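Local atomic coordinates of conserved exported protein (Bacteroides fragilis, PDB entry 3CLW), a protein that is of unknown function but probably hydrolyses O-glycosidic bonds, as glycoside hydrolases of family 30 do. Residues N21-D26 with L65-V70; M122-F127 with V178-P183. All blocks are in the same frame, centred on the assembly; numbering follows the deposited sequence.

Contact 1 (N21-D26 with L65-V70); sequences NFSASD and LTNWRV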
ATOM      1  N   ASN A  21       9.299  -1.964  -0.160  1.00 34.69           N
ATOM      2  CA  ASN A  21       8.879  -0.585   0.200  1.00 34.00           C
ATOM      3  C   ASN A  21       7.731  -0.567   1.174  1.00 33.98           C
ATOM      4  O   ASN A  21       7.142  -1.602   1.479  1.00 33.82           O
ATOM      5  CB  ASN A  21       8.443   0.209  -1.045  1.00 32.75           C
ATOM      6  CG  ASN A  21       7.248  -0.435  -1.787  1.00 33.20           C
ATOM      7  OD1 ASN A  21       6.091  -0.325  -1.356  1.00 32.25           O
ATOM      8  ND2 ASN A  21       7.526  -1.087  -2.918  1.00 32.29           N
ATOM      9  N   PHE A  22       7.421   0.638   1.638  1.00 33.70           N
ATOM     10  CA  PHE A  22       6.145   0.964   2.228  1.00 32.81           C
ATOM     11  C   PHE A  22       5.648   2.121   1.381  1.00 32.99           C
ATOM     12  O   PHE A  22       6.427   2.962   0.928  1.00 32.66           O
ATOM     13  CB  PHE A  22       6.326   1.363   3.697  1.00 33.52           C
ATOM     14  CG  PHE A  22       6.696   0.187   4.598  1.00 32.73           C
ATOM     15  CD1 PHE A  22       5.700  -0.519   5.287  1.00 31.15           C
ATOM     16  CD2 PHE A  22       8.018  -0.226   4.707  1.00 32.25           C
ATOM     17  CE1 PHE A  22       6.031  -1.611   6.079  1.00 33.48           C
ATOM     18  CE2 PHE A  22       8.356  -1.310   5.485  1.00 34.77           C
ATOM     19  CZ  PHE A  22       7.364  -2.012   6.174  1.00 33.88           C
ATOM     20  N   SER A  23       4.350   2.154   1.151  1.00 32.13           N
ATOM     21  CA  SER A  23       3.827   3.002   0.142  1.00 31.46           C
ATOM     22  C   SER A  23       2.490   3.600   0.550  1.00 30.74           C
ATOM     23  O   SER A  23       1.936   3.237   1.575  1.00 30.20           O
ATOM     24  CB  SER A  23       3.689   2.209  -1.145  1.00 31.23           C
ATOM     25  OG  SER A  23       3.442   3.078  -2.237  1.00 32.42           O
ATOM     26  N   ALA A  24       2.008   4.546  -0.252  1.00 30.65           N
ATOM     27  CA  ALA A  24       0.633   5.018  -0.171  1.00 31.76           C
ATOM     28  C   ALA A  24       0.257   5.549  -1.541  1.00 32.56           C
ATOM     29  O   ALA A  24       1.080   5.569  -2.447  1.00 33.74           O
ATOM     30  CB  ALA A  24       0.472   6.109   0.909  1.00 30.18           C
ATOM     31  N   SER A  25      -0.972   6.022  -1.672  1.00 33.14           N
ATOM     32  CA  SER A  25      -1.537   6.343  -2.962  1.00 33.12           C
ATOM     33  C   SER A  25      -1.867   7.844  -3.076  1.00 33.37           C
ATOM     34  O   SER A  25      -2.284   8.475  -2.102  1.00 33.81           O
ATOM     35  CB  SER A  25      -2.788   5.459  -3.128  1.00 32.83           C
ATOM     36  OG  SER A  25      -3.373   5.635  -4.381  1.00 33.26           O
ATOM     37  N   ASP A  26      -1.667   8.400  -4.265  1.00 33.44           N
ATOM     38  CA  ASP A  26      -2.015   9.791  -4.575  1.00 33.28           C
ATOM     39  C   ASP A  26      -3.488  10.029  -4.985  1.00 33.24           C
ATOM     40  O   ASP A  26      -3.858  11.124  -5.412  1.00 33.31           O
ATOM     41  CB  ASP A  26      -1.080  10.295  -5.673  1.00 32.87           C
ATOM     42  CG  ASP A  26      -1.518   9.892  -7.076  1.00 33.90           C
ATOM     43  OD1 ASP A  26      -2.429   9.052  -7.241  1.00 32.89           O
ATOM     44  OD2 ASP A  26      -0.941  10.463  -8.032  1.00 35.01           O
ATOM     45  N   LEU A  65       8.023   7.090   3.429  1.00 31.46           N
ATOM     46  CA  LEU A  65       7.640   6.083   2.464  1.00 30.72           C
ATOM     47  C   LEU A  65       8.667   5.925   1.354  1.00 30.85           C
ATOM     48  O   LEU A  65       9.370   6.876   0.976  1.00 30.30           O
ATOM     49  CB  LEU A  65       6.285   6.410   1.856  1.00 31.11           C
ATOM     50  CG  LEU A  65       5.109   6.461   2.825  1.00 30.46           C
ATOM     51  CD1 LEU A  65       3.974   7.037   2.081  1.00 30.40           C
ATOM     52  CD2 LEU A  65       4.769   5.065   3.406  1.00 31.54           C
ATOM     53  N   THR A  66       8.725   4.705   0.817  1.00 30.43           N
ATOM     54  CA  THR A  66       9.772   4.357  -0.106  1.00 30.71           C
ATOM     55  C   THR A  66       9.257   3.863  -1.449  1.00 31.08           C
ATOM     56  O   THR A  66      10.042   3.397  -2.277  1.00 32.35           O
ATOM     57  CB  THR A  66      10.751   3.330   0.541  1.00 30.41           C
ATOM     58  OG1 THR A  66      10.000   2.343   1.233  1.00 29.92           O
ATOM     59  CG2 THR A  66      11.673   4.027   1.533  1.00 27.98           C
ATOM     60  N   ASN A  67       7.946   3.937  -1.644  1.00 31.18           N
ATOM     61  CA  ASN A  67       7.303   3.843  -2.954  1.00 30.61           C
ATOM     62  C   ASN A  67       6.153   4.851  -2.901  1.00 30.78           C
ATOM     63  O   ASN A  67       5.749   5.269  -1.794  1.00 31.22           O
ATOM     64  CB  ASN A  67       6.784   2.422  -3.229  1.00 30.01           C
ATOM     65  CG  ASN A  67       6.017   2.305  -4.565  1.00 31.33           C
ATOM     66  OD1 ASN A  67       6.594   2.385  -5.654  1.00 34.55           O
ATOM     67  ND2 ASN A  67       4.726   2.095  -4.476  1.00 29.29           N
ATOM     68  N   TRP A  68       5.660   5.272  -4.064  1.00 30.07           N
ATOM     69  CA  TRP A  68       4.482   6.177  -4.146  1.00 30.30           C
ATOM     70  C   TRP A  68       3.607   5.697  -5.292  1.00 30.03           C
ATOM     71  O   TRP A  68       4.115   5.471  -6.398  1.00 29.41           O
ATOM     72  CB  TRP A  68       4.914   7.630  -4.385  1.00 28.90           C
ATOM     73  CG  TRP A  68       3.797   8.702  -4.428  1.00 29.07           C
ATOM     74  CD1 TRP A  68       3.520   9.571  -5.465  1.00 27.66           C
ATOM     75  CD2 TRP A  68       2.890   9.040  -3.375  1.00 28.48           C
ATOM     76  NE1 TRP A  68       2.503  10.425  -5.123  1.00 29.47           N
ATOM     77  CE2 TRP A  68       2.093  10.126  -3.839  1.00 30.61           C
ATOM     78  CE3 TRP A  68       2.659   8.525  -2.084  1.00 29.32           C
ATOM     79  CZ2 TRP A  68       1.056  10.688  -3.060  1.00 28.38           C
ATOM     80  CZ3 TRP A  68       1.632   9.095  -1.299  1.00 29.17           C
ATOM     81  CH2 TRP A  68       0.844  10.167  -1.799  1.00 27.97           C
ATOM     82  N   ARG A  69       2.318   5.487  -5.019  1.00 29.96           N
ATOM     83  CA  ARG A  69       1.435   4.974  -6.061  1.00 31.16           C
ATOM     84  C   ARG A  69       0.685   6.133  -6.754  1.00 31.55           C
ATOM     85  O   ARG A  69      -0.067   6.873  -6.108  1.00 31.66           O
ATOM     86  CB  ARG A  69       0.458   3.932  -5.517  1.00 30.89           C
ATOM     87  CG  ARG A  69       1.103   2.668  -4.914  1.00 33.86           C
ATOM     88  CD  ARG A  69       0.064   1.761  -4.220  1.00 32.42           C
ATOM     89  NE  ARG A  69      -1.037   1.399  -5.121  1.00 33.90           N
ATOM     90  CZ  ARG A  69      -1.108   0.267  -5.833  1.00 33.19           C
ATOM     91  NH1 ARG A  69      -0.162  -0.679  -5.755  1.00 31.64           N
ATOM     92  NH2 ARG A  69      -2.156   0.078  -6.619  1.00 31.66           N
ATOM     93  N   VAL A  70       0.908   6.273  -8.062  1.00 30.95           N
ATOM     94  CA  VAL A  70       0.308   7.325  -8.871  1.00 30.34           C
ATOM     95  C   VAL A  70      -0.875   6.793  -9.722  1.00 31.18           C
ATOM     96  O   VAL A  70      -0.718   5.853 -10.517  1.00 30.68           O
ATOM     97  CB  VAL A  70       1.398   7.999  -9.753  1.00 30.02           C
ATOM     98  CG1 VAL A  70       0.791   9.048 -10.719  1.00 30.73           C
ATOM     99  CG2 VAL A  70       2.447   8.615  -8.862  1.00 27.90           C
TER
HETATM  100  O   HOH W   1      -3.672   2.727  -4.702  1.00 30.62           O
HETATM  101  O   HOH W   2       1.286  12.058  -7.192  1.00 32.54           O
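Leu65 leans on strand 21-25 with both methyls, CD1 lying 3.8 Å from Ala24 CB and CD2 packing against Phe22 CB and its carbonyl group. At Thr66 the hydroxyl sits between its own backbone N and carbonyl carbon (chi1 43°), where OG1 accepts from Phe22 N at 3.1 Å. Phe22 O is in turn gripped twice, by Thr66 N at 2.9 Å in the carbonyl plane and by Asn67 N, which is tilted from that plane. Asn67 CB presses on the side-chain amide of Asn21, 3.2 Å from Asn21 CG; Asn21 OD1 is held by Gln355 of strand 353-356. The two segments lie on neighbouring, roughly parallel strands of the TIM barrel, 31° apart and joined by a single bridge at Ser25 and Arg69. Trp68 turns its ring back under Ser25 and Asp26: Asp26 N and Ser25 C lie over one face near the rim, and Asp26 CB comes to 3.4 Å from Trp68 CZ2. A water joins Trp68 NE1 to Asp26 OD2, which also binds Gln110. Arg69 brackets Ser25, its N donating to Ala24 O at 2.9 Å and its O accepting from Asp26 N; its guanidinium reaches Glu231 and Gln355. Val70 CG1 meets Asp26 OD2 at 3.5 Å.

Contact 2 (M122-F127 with V178-P183); sequences MNNFLF and VNYISP
Two adjacent parallel strands of the TIM barrel, 125-127 and 178-182, pair here through a beta bulge, with Val178 opposite Phe125 but Tyr180 opposite Leu126. Phe125 O accepts from Asn179 N at 2.9 Å; beyond the bulge, Phe127 N donates to Tyr180 O and Ser182 N to Phe127 O, both bonds nearly straight at the hydrogen. Val178 spreads its two methyls across the Phe127 ring: CG1 stands over the centre, 3.7 Å from the centroid in a CH-pi contact, while CG2 meets CZ of Phe127 at 3.6 Å. This face of the sheet is packed by the outer barrel helices, Met114 of helix 108-119 touching Phe127 and Ala168 of helix 157-173 touching Val178. Leu126 and Tyr180 project to the other face, where Leu126 CG lies 3.7 Å from Tyr180 CB. At the start of the pair Asn179 ND2 donates to Asn124 OD1 at 2.9 Å from above the carbonyl plane, their amides 33° apart. Asn124 OD1 also lies at the edge of the Tyr180 ring, 3.5 Å from Tyr180 CE1. One water bridges Asn124 ND2 and Tyr180 OH; Asn124 ND2 also donates to Thr66 O.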
ATOM      1  N   MET A 122      13.081  10.247  -2.582  1.00 36.09           N
ATOM      2  CA  MET A 122      12.256   9.079  -2.843  1.00 35.48           C
ATOM      3  C   MET A 122      11.931   9.107  -4.344  1.00 35.85           C
ATOM      4  O   MET A 122      11.110   9.920  -4.798  1.00 35.33           O
ATOM      5  CB  MET A 122      10.977   9.126  -1.987  1.00 34.65           C
ATOM      6  CG  MET A 122      10.213   7.801  -1.818  1.00 33.02           C
ATOM      7  SD  MET A 122       9.709   6.836  -3.260  1.00 22.59           S
ATOM      8  CE  MET A 122       8.426   7.863  -3.872  1.00 27.71           C
ATOM      9  N   ASN A 123      12.591   8.236  -5.109  1.00 35.10           N
ATOM     10  CA  ASN A 123      12.358   8.187  -6.547  1.00 34.85           C
ATOM     11  C   ASN A 123      12.040   6.736  -6.958  1.00 34.33           C
ATOM     12  O   ASN A 123      12.856   6.029  -7.576  1.00 35.37           O
ATOM     13  CB  ASN A 123      13.546   8.813  -7.308  1.00 34.32           C
ATOM     14  CG  ASN A 123      13.217   9.129  -8.762  1.00 35.71           C
ATOM     15  OD1 ASN A 123      12.122   8.817  -9.247  1.00 36.76           O
ATOM     16  ND2 ASN A 123      14.175   9.744  -9.475  1.00 33.30           N
ATOM     17  N   ASN A 124      10.851   6.291  -6.564  1.00 33.10           N
ATOM     18  CA  ASN A 124      10.401   4.948  -6.807  1.00 32.21           C
ATOM     19  C   ASN A 124       8.904   4.999  -6.937  1.00 31.97           C
ATOM     20  O   ASN A 124       8.194   5.152  -5.941  1.00 33.32           O
ATOM     21  CB  ASN A 124      10.864   3.978  -5.693  1.00 31.83           C
ATOM     22  CG  ASN A 124      10.305   2.565  -5.869  1.00 32.68           C
ATOM     23  OD1 ASN A 124      10.039   2.119  -6.987  1.00 32.44           O
ATOM     24  ND2 ASN A 124      10.135   1.849  -4.758  1.00 35.36           N
ATOM     25  N   PHE A 125       8.420   4.891  -8.169  1.00 31.31           N
ATOM     26  CA  PHE A 125       7.007   5.075  -8.436  1.00 30.23           C
ATOM     27  C   PHE A 125       6.317   3.847  -9.061  1.00 30.32           C
ATOM     28  O   PHE A 125       6.914   3.095  -9.837  1.00 28.76           O
ATOM     29  CB  PHE A 125       6.791   6.316  -9.315  1.00 30.61           C
ATOM     30  CG  PHE A 125       7.305   7.596  -8.711  1.00 30.58           C
ATOM     31  CD1 PHE A 125       8.615   8.041  -8.987  1.00 29.08           C
ATOM     32  CD2 PHE A 125       6.489   8.370  -7.880  1.00 31.03           C
ATOM     33  CE1 PHE A 125       9.103   9.227  -8.449  1.00 27.58           C
ATOM     34  CE2 PHE A 125       6.985   9.581  -7.310  1.00 28.93           C
ATOM     35  CZ  PHE A 125       8.296   9.997  -7.588  1.00 28.49           C
ATOM     36  N   LEU A 126       5.045   3.675  -8.696  1.00 30.10           N
ATOM     37  CA  LEU A 126       4.148   2.700  -9.328  1.00 29.64           C
ATOM     38  C   LEU A 126       3.023   3.500  -9.946  1.00 30.04           C
ATOM     39  O   LEU A 126       2.456   4.399  -9.280  1.00 31.35           O
ATOM     40  CB  LEU A 126       3.614   1.674  -8.317  1.00 28.90           C
ATOM     41  CG  LEU A 126       2.646   0.562  -8.790  1.00 30.27           C
ATOM     42  CD1 LEU A 126       2.714  -0.686  -7.882  1.00 29.25           C
ATOM     43  CD2 LEU A 126       1.213   1.032  -8.909  1.00 29.31           C
ATOM     44  N   PHE A 127       2.728   3.212 -11.215  1.00 29.66           N
ATOM     45  CA  PHE A 127       1.587   3.790 -11.950  1.00 30.49           C
ATOM     46  C   PHE A 127       0.434   2.797 -11.976  1.00 30.77           C
ATOM     47  O   PHE A 127       0.621   1.637 -12.390  1.00 30.72           O
ATOM     48  CB  PHE A 127       2.004   4.074 -13.393  1.00 30.54           C
ATOM     49  CG  PHE A 127       2.740   5.367 -13.571  1.00 30.76           C
ATOM     50  CD1 PHE A 127       2.929   5.890 -14.839  1.00 28.44           C
ATOM     51  CD2 PHE A 127       3.226   6.083 -12.456  1.00 29.90           C
ATOM     52  CE1 PHE A 127       3.595   7.104 -14.993  1.00 30.85           C
ATOM     53  CE2 PHE A 127       3.874   7.315 -12.610  1.00 29.23           C
ATOM     54  CZ  PHE A 127       4.053   7.826 -13.875  1.00 29.21           C
ATOM     55  N   VAL A 178       9.708   5.201 -12.621  1.00 31.70           N
ATOM     56  CA  VAL A 178       8.459   4.480 -12.628  1.00 32.06           C
ATOM     57  C   VAL A 178       8.838   3.029 -12.866  1.00 31.85           C
ATOM     58  O   VAL A 178       9.133   2.625 -13.996  1.00 31.47           O
ATOM     59  CB  VAL A 178       7.564   4.970 -13.763  1.00 33.11           C
ATOM     60  CG1 VAL A 178       6.227   4.182 -13.770  1.00 33.02           C
ATOM     61  CG2 VAL A 178       7.380   6.497 -13.646  1.00 31.83           C
ATOM     62  N   ASN A 179       8.858   2.256 -11.783  1.00 31.93           N
ATOM     63  CA  ASN A 179       9.360   0.893 -11.848  1.00 32.22           C
ATOM     64  C   ASN A 179       8.279  -0.179 -11.999  1.00 32.29           C
ATOM     65  O   ASN A 179       8.593  -1.339 -12.285  1.00 32.09           O
ATOM     66  CB  ASN A 179      10.225   0.612 -10.622  1.00 31.93           C
ATOM     67  CG  ASN A 179      11.409   1.561 -10.525  1.00 33.78           C
ATOM     68  OD1 ASN A 179      12.039   1.894 -11.540  1.00 33.34           O
ATOM     69  ND2 ASN A 179      11.706   2.015  -9.311  1.00 30.09           N
ATOM     70  N   TYR A 180       7.013   0.198 -11.800  1.00 31.74           N
ATOM     71  CA  TYR A 180       5.899  -0.765 -11.823  1.00 31.05           C
ATOM     72  C   TYR A 180       4.666  -0.165 -12.481  1.00 31.31           C
ATOM     73  O   TYR A 180       4.444   1.056 -12.405  1.00 31.92           O
ATOM     74  CB  TYR A 180       5.519  -1.178 -10.410  1.00 30.93           C
ATOM     75  CG  TYR A 180       6.687  -1.498  -9.475  1.00 31.92           C
ATOM     76  CD1 TYR A 180       7.235  -0.512  -8.623  1.00 32.52           C
ATOM     77  CD2 TYR A 180       7.221  -2.789  -9.423  1.00 30.93           C
ATOM     78  CE1 TYR A 180       8.289  -0.809  -7.762  1.00 29.95           C
ATOM     79  CE2 TYR A 180       8.277  -3.099  -8.587  1.00 31.24           C
ATOM     80  CZ  TYR A 180       8.805  -2.111  -7.749  1.00 32.94           C
ATOM     81  OH  TYR A 180       9.837  -2.459  -6.907  1.00 30.43           O
ATOM     82  N   ILE A 181       3.895  -1.012 -13.155  1.00 31.17           N
ATOM     83  CA  ILE A 181       2.608  -0.643 -13.747  1.00 31.17           C
ATOM     84  C   ILE A 181       1.586  -1.648 -13.308  1.00 31.28           C
ATOM     85  O   ILE A 181       1.759  -2.843 -13.539  1.00 32.50           O
ATOM     86  CB  ILE A 181       2.607  -0.647 -15.286  1.00 31.04           C
ATOM     87  CG1 ILE A 181       3.438   0.508 -15.850  1.00 31.87           C
ATOM     88  CG2 ILE A 181       1.160  -0.521 -15.835  1.00 31.35           C
ATOM     89  CD1 ILE A 181       3.897   0.299 -17.271  1.00 29.79           C
ATOM     90  N   SER A 182       0.515  -1.153 -12.714  1.00 31.50           N
ATOM     91  CA  SER A 182      -0.580  -1.974 -12.237  1.00 33.33           C
ATOM     92  C   SER A 182      -1.858  -1.665 -13.042  1.00 33.55           C
ATOM     93  O   SER A 182      -2.534  -0.672 -12.797  1.00 33.16           O
ATOM     94  CB  SER A 182      -0.735  -1.767 -10.736  1.00 32.83           C
ATOM     95  OG  SER A 182      -1.752  -2.576 -10.227  1.00 35.36           O
ATOM     96  N   PRO A 183      -2.162  -2.504 -14.060  1.00 34.54           N
ATOM     97  CA  PRO A 183      -3.221  -2.149 -15.025  1.00 34.41           C
ATOM     98  C   PRO A 183      -4.649  -2.320 -14.494  1.00 34.52           C
ATOM     99  O   PRO A 183      -5.579  -1.655 -14.983  1.00 35.26           O
ATOM    100  CB  PRO A 183      -2.948  -3.101 -16.210  1.00 34.21           C
ATOM    101  CG  PRO A 183      -2.387  -4.344 -15.544  1.00 34.01           C
ATOM    102  CD  PRO A 183      -1.541  -3.811 -14.380  1.00 34.41           C
TER
HETATM  103  O   HOH W   3      14.128   3.422  -8.136  1.00 35.64           O
HETATM  104  O   HOH W   4       9.830  -1.056  -4.403  1.00 32.42           O

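In the fold
Contacts 1 and 2 follow in series along the chain, and their centres lie about 9 Å apart. They meet where strands 68-71 and 125-128 run side by side, giving four consecutive parallel barrel strands in the order 6-25, 68-71, 125-128 and 178-182. A probable hydrogen bond from Val70 N to Leu126 O, 2.7 Å long, joins the two contacts directly. Helix 108-119 lies between strands 68-71 and 125-128 in sequence and touches side chains of both contacts. Glu231 of strand 226-232 binds Arg69 from contact 1 and Ser182 from contact 2, so one carboxylate ties the two together inside the barrel; in TIM-barrel glycoside hydrolases the active site generally lies at the C-terminal ends of the strands.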